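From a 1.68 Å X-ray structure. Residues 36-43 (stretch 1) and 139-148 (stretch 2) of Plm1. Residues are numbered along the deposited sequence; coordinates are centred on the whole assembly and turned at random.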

ATOM      1  N   PRO A  36      10.613  17.005 -19.795  1.00 13.11           N
ATOM      2  CA  PRO A  36      10.583  17.591 -21.135  1.00 13.24           C
ATOM      3  C   PRO A  36      10.157  16.651 -22.253  1.00 13.64           C
ATOM      4  O   PRO A  36       9.450  17.096 -23.159  1.00 14.60           O
ATOM      5  CB  PRO A  36      12.020  18.101 -21.344  1.00 13.73           C
ATOM      6  CG  PRO A  36      12.775  17.775 -20.102  1.00 13.82           C
ATOM      7  CD  PRO A  36      11.811  17.398 -19.036  1.00 13.35           C
ATOM      8  N   ALA A  37      10.545  15.376 -22.180  1.00 13.42           N
ATOM      9  CA  ALA A  37      10.185  14.411 -23.230  1.00 13.46           C
ATOM     10  C   ALA A  37       8.682  14.138 -23.303  1.00 13.77           C
ATOM     11  O   ALA A  37       8.191  13.657 -24.325  1.00 14.86           O
ATOM     12  CB  ALA A  37      10.933  13.102 -23.052  1.00 13.63           C
ATOM     13  N   LEU A  38       7.963  14.413 -22.220  1.00 13.31           N
ATOM     14  CA  LEU A  38       6.492  14.359 -22.263  1.00 12.73           C
ATOM     15  C   LEU A  38       5.821  15.709 -22.543  1.00 12.60           C
ATOM     16  O   LEU A  38       4.793  15.745 -23.222  1.00 13.68           O
ATOM     17  CB  LEU A  38       5.939  13.771 -20.969  1.00 12.25           C
ATOM     18  CG  LEU A  38       6.402  12.358 -20.648  1.00 12.45           C
ATOM     19  CD1 LEU A  38       5.720  11.871 -19.357  1.00 11.70           C
ATOM     20  CD2 LEU A  38       6.167  11.363 -21.771  1.00 12.31           C
ATOM     21  N   GLY A  39       6.358  16.805 -22.013  1.00 12.72           N
ATOM     22  CA  GLY A  39       5.795  18.129 -22.272  1.00 13.95           C
ATOM     23  C   GLY A  39       5.703  18.418 -23.767  1.00 14.96           C
ATOM     24  O   GLY A  39       4.813  19.149 -24.229  1.00 15.94           O
ATOM     25  N   SER A  40       6.639  17.840 -24.520  1.00 15.52           N
ATOM     26  CA  SER A  40       6.723  18.053 -25.968  1.00 16.29           C
ATOM     27  C   SER A  40       5.649  17.324 -26.774  1.00 16.37           C
ATOM     28  O   SER A  40       5.551  17.526 -27.990  1.00 17.59           O
ATOM     29  CB  SER A  40       8.116  17.671 -26.471  1.00 15.92           C
ATOM     30  OG  SER A  40       8.353  16.279 -26.313  1.00 15.82           O
ATOM     31  N   LEU A  41       4.841  16.484 -26.127  1.00 16.23           N
ATOM     32  CA  LEU A  41       3.695  15.852 -26.776  1.00 16.71           C
ATOM     33  C   LEU A  41       2.554  16.842 -27.020  1.00 17.32           C
ATOM     34  O   LEU A  41       1.666  16.577 -27.832  1.00 17.56           O
ATOM     35  CB  LEU A  41       3.177  14.681 -25.938  1.00 16.22           C
ATOM     36  CG  LEU A  41       4.043  13.421 -25.922  1.00 16.88           C
ATOM     37  CD1 LEU A  41       3.528  12.452 -24.867  1.00 16.62           C
ATOM     38  CD2 LEU A  41       4.052  12.747 -27.296  1.00 16.72           C
ATOM     39  N   PHE A  42       2.597  17.963 -26.304  1.00 17.95           N
ATOM     40  CA  PHE A  42       1.518  18.927 -26.243  1.00 18.64           C
ATOM     41  C   PHE A  42       1.936  20.216 -26.921  1.00 19.98           C
ATOM     42  O   PHE A  42       3.072  20.660 -26.788  1.00 20.28           O
ATOM     43  CB  PHE A  42       1.168  19.233 -24.786  1.00 18.76           C
ATOM     44  CG  PHE A  42       0.858  18.009 -23.986  1.00 17.20           C
ATOM     45  CD1 PHE A  42      -0.417  17.473 -24.005  1.00 15.94           C
ATOM     46  CD2 PHE A  42       1.841  17.377 -23.237  1.00 15.93           C
ATOM     47  CE1 PHE A  42      -0.699  16.317 -23.299  1.00 16.25           C
ATOM     48  CE2 PHE A  42       1.556  16.239 -22.514  1.00 16.00           C
ATOM     49  CZ  PHE A  42       0.290  15.710 -22.535  1.00 14.59           C
ATOM     50  N   ASP A  43       1.008  20.811 -27.659  1.00 20.53           N
ATOM     51  CA  ASP A  43       1.245  22.118 -28.230  1.00 21.66           C
ATOM     52  C   ASP A  43       0.746  23.137 -27.211  1.00 20.52           C
ATOM     53  O   ASP A  43      -0.415  23.103 -26.808  1.00 20.97           O
ATOM     54  CB  ASP A  43       0.515  22.261 -29.575  1.00 22.32           C
ATOM     55  CG  ASP A  43       1.184  21.467 -30.697  1.00 26.12           C
ATOM     56  OD1 ASP A  43       2.390  21.139 -30.597  1.00 31.53           O
ATOM     57  OD2 ASP A  43       0.504  21.163 -31.694  1.00 31.90           O
TER
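Stretch 2, residues 139-148: TRRALAGTLT

Stretch 2 is helical from T139 to T148, continuing a helix that begins earlier in the chain. The backbone evidence is an unbroken i to i+4 ladder, from L143 N to T139 O at 3.1 Å through T148 N to A144 O at 3.0 Å, with phi/psi values near -65/-42 over most of its length. The helix packs against a segment that is itself helical at its start and passes through a type I beta turn from G39 to F42, in which F42 N bonds to G39 O at 3.3 Å. The two segments run in the same general sense, as the contacts show: A37 and S40 meet R140, L38 meets L143, L41 reaches R140, L143 and A144, and F42 meets L147. The nearest CA atoms agree with this register, L38 CA lying 6.5 Å from R140 CA and L41 CA 7.1 Å from A144 CA. Together the two sides bury 404 Å².

R140 gives the largest share of covered area, 112 Å², and its conformation accounts for this. Its CA-to-CB bond points sideways, so the side chain must travel to reach stretch 1. With chi1 at -75° (m) and chi2 at 178° (t) it extends first; chi3 at 88° (p) and chi4 at -104° then turn the guanidinium so that two of its nitrogens meet acceptors lying near its plane. R140 NE donates to A37 O at 2.8 Å, with an N-H...O angle of 144°, and R140 NH2 donates to S40 OG at 2.9 Å, with an angle of 151°. The p rotamer of S40, chi1 65°, holds its hydroxyl back over the preceding helical turn, where it can also make a weak bond to a backbone carbonyl of stretch 1. One face of the guanidinium is covered by L41, whose CD2 lies 3.6 Å from R140 NH2; the group is thus bonded at its edge and packed on its face.

L41 points toward the helix and, at 80 Å², is the most covered residue of stretch 1. Its m,t conformation (chi1 -73°, chi2 170°) allows CD2 to reach A144 CB at 4.1 Å while CD1 lies 4.3 Å from L143 CD2. The small A144 side chain, directed sideways, offers only its CB here. L38 is also m,t (-60°, -177°), but its CA-to-CB bond points sideways and it is the end of the chain that comes nearer, placing CD2 3.8 Å from L143 CD2. L143 points toward stretch 1 and is t,p (-177°, 66°), which places this same CD2 within reach of both leucines.

One helical turn beyond L143, L147 also points toward stretch 1, in the m,t conformation (-62°, -179°). Its CD1 meets F42 CZ at 3.9 Å, near the plane of the ring and therefore at its edge. F42, with chi1 -54° (m) and chi2 -84°, starts sideways and brings its ring tip inward. By contrast, R141 points away from stretch 1 and makes no contact with it.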

ATOM      1  N   THR A 139       8.155   5.097 -25.634  1.00 16.59           N
ATOM      2  CA  THR A 139       7.412   5.441 -24.436  1.00 15.95           C
ATOM      3  C   THR A 139       6.517   6.651 -24.672  1.00 16.58           C
ATOM      4  O   THR A 139       5.343   6.662 -24.277  1.00 16.35           O
ATOM      5  CB  THR A 139       8.362   5.712 -23.266  1.00 15.92           C
ATOM      6  OG1 THR A 139       9.145   4.536 -23.012  1.00 14.98           O
ATOM      7  CG2 THR A 139       7.565   6.104 -22.035  1.00 15.80           C
ATOM      8  N   ARG A 140       7.058   7.669 -25.329  1.00 17.31           N
ATOM      9  CA  ARG A 140       6.251   8.828 -25.714  1.00 18.75           C
ATOM     10  C   ARG A 140       4.986   8.440 -26.475  1.00 19.38           C
ATOM     11  O   ARG A 140       3.915   8.972 -26.211  1.00 19.46           O
ATOM     12  CB  ARG A 140       7.065   9.782 -26.570  1.00 18.98           C
ATOM     13  CG  ARG A 140       8.063  10.564 -25.793  1.00 18.68           C
ATOM     14  CD  ARG A 140       8.875  11.445 -26.720  1.00 18.14           C
ATOM     15  NE  ARG A 140       8.260  12.749 -26.957  1.00 18.65           N
ATOM     16  CZ  ARG A 140       7.624  13.113 -28.072  1.00 21.27           C
ATOM     17  NH1 ARG A 140       7.471  12.274 -29.091  1.00 22.69           N
ATOM     18  NH2 ARG A 140       7.131  14.338 -28.168  1.00 21.79           N
ATOM     19  N   ARG A 141       5.111   7.507 -27.419  1.00 20.34           N
ATOM     20  CA  ARG A 141       3.981   7.116 -28.262  1.00 20.92           C
ATOM     21  C   ARG A 141       2.943   6.276 -27.537  1.00 20.59           C
ATOM     22  O   ARG A 141       1.746   6.397 -27.814  1.00 21.22           O
ATOM     23  CB  ARG A 141       4.462   6.372 -29.516  1.00 21.53           C
ATOM     24  CG  ARG A 141       5.257   7.221 -30.486  1.00 23.95           C
ATOM     25  CD  ARG A 141       5.375   6.504 -31.845  1.00 28.26           C
ATOM     26  NE  ARG A 141       5.943   5.158 -31.692  1.00 30.70           N
ATOM     27  CZ  ARG A 141       7.247   4.863 -31.719  1.00 34.38           C
ATOM     28  NH1 ARG A 141       8.175   5.808 -31.920  1.00 36.05           N
ATOM     29  NH2 ARG A 141       7.635   3.601 -31.550  1.00 34.99           N
ATOM     30  N   ALA A 142       3.398   5.440 -26.617  1.00 20.01           N
ATOM     31  CA  ALA A 142       2.501   4.652 -25.813  1.00 19.70           C
ATOM     32  C   ALA A 142       1.655   5.573 -24.932  1.00 19.38           C
ATOM     33  O   ALA A 142       0.472   5.362 -24.787  1.00 19.65           O
ATOM     34  CB  ALA A 142       3.273   3.639 -24.969  1.00 19.80           C
ATOM     35  N   LEU A 143       2.282   6.581 -24.336  1.00 30.00           N
ATOM     36  CA  LEU A 143       1.541   7.538 -23.515  1.00 30.00           C
ATOM     37  C   LEU A 143       0.569   8.380 -24.339  1.00 30.00           C
ATOM     38  O   LEU A 143      -0.547   8.616 -23.955  1.00 30.00           O
ATOM     39  CB  LEU A 143       2.473   8.467 -22.737  1.00 20.00           C
ATOM     40  CG  LEU A 143       1.688   9.418 -21.829  1.00 20.00           C
ATOM     41  CD1 LEU A 143       0.977   8.664 -20.731  1.00 20.00           C
ATOM     42  CD2 LEU A 143       2.576  10.422 -21.239  1.00 20.00           C
ATOM     43  N   ALA A 144       1.016   8.825 -25.496  1.00 19.76           N
ATOM     44  CA  ALA A 144       0.170   9.661 -26.335  1.00 19.97           C
ATOM     45  C   ALA A 144      -1.076   8.918 -26.776  1.00 20.12           C
ATOM     46  O   ALA A 144      -2.162   9.457 -26.734  1.00 20.91           O
ATOM     47  CB  ALA A 144       0.947  10.151 -27.526  1.00 20.03           C
ATOM     48  N   GLY A 145      -0.907   7.669 -27.173  1.00 20.47           N
ATOM     49  CA  GLY A 145      -2.042   6.815 -27.541  1.00 20.43           C
ATOM     50  C   GLY A 145      -3.026   6.662 -26.399  1.00 20.60           C
ATOM     51  O   GLY A 145      -4.235   6.694 -26.598  1.00 20.72           O
ATOM     52  N   THR A 146      -2.503   6.524 -25.182  1.00 19.99           N
ATOM     53  CA  THR A 146      -3.337   6.375 -23.999  1.00 20.01           C
ATOM     54  C   THR A 146      -4.144   7.644 -23.720  1.00 19.61           C
ATOM     55  O   THR A 146      -5.337   7.562 -23.444  1.00 19.58           O
ATOM     56  CB  THR A 146      -2.457   5.979 -22.777  1.00 20.33           C
ATOM     57  OG1 THR A 146      -1.859   4.699 -23.030  1.00 21.30           O
ATOM     58  CG2 THR A 146      -3.268   5.917 -21.493  1.00 20.19           C
ATOM     59  N   LEU A 147      -3.500   8.808 -23.806  1.00 19.66           N
ATOM     60  CA  LEU A 147      -4.158  10.074 -23.515  1.00 20.46           C
ATOM     61  C   LEU A 147      -5.139  10.508 -24.601  1.00 22.60           C
ATOM     62  O   LEU A 147      -6.070  11.260 -24.326  1.00 22.14           O
ATOM     63  CB  LEU A 147      -3.135  11.184 -23.293  1.00 20.01           C
ATOM     64  CG  LEU A 147      -2.190  10.995 -22.112  1.00 18.13           C
ATOM     65  CD1 LEU A 147      -1.229  12.195 -21.997  1.00 16.45           C
ATOM     66  CD2 LEU A 147      -2.972  10.779 -20.808  1.00 18.31           C
ATOM     67  N   THR A 148      -4.920  10.050 -25.824  1.00 25.22           N
ATOM     68  CA  THR A 148      -5.773  10.455 -26.941  1.00 27.84           C
ATOM     69  C   THR A 148      -6.971   9.537 -27.113  1.00 30.05           C
ATOM     70  O   THR A 148      -8.038   9.978 -27.569  1.00 31.02           O
ATOM     71  CB  THR A 148      -4.982  10.504 -28.252  1.00 27.63           C
ATOM     72  OG1 THR A 148      -4.368   9.234 -28.491  1.00 29.85           O
ATOM     73  CG2 THR A 148      -3.922  11.558 -28.172  1.00 27.19           C
TER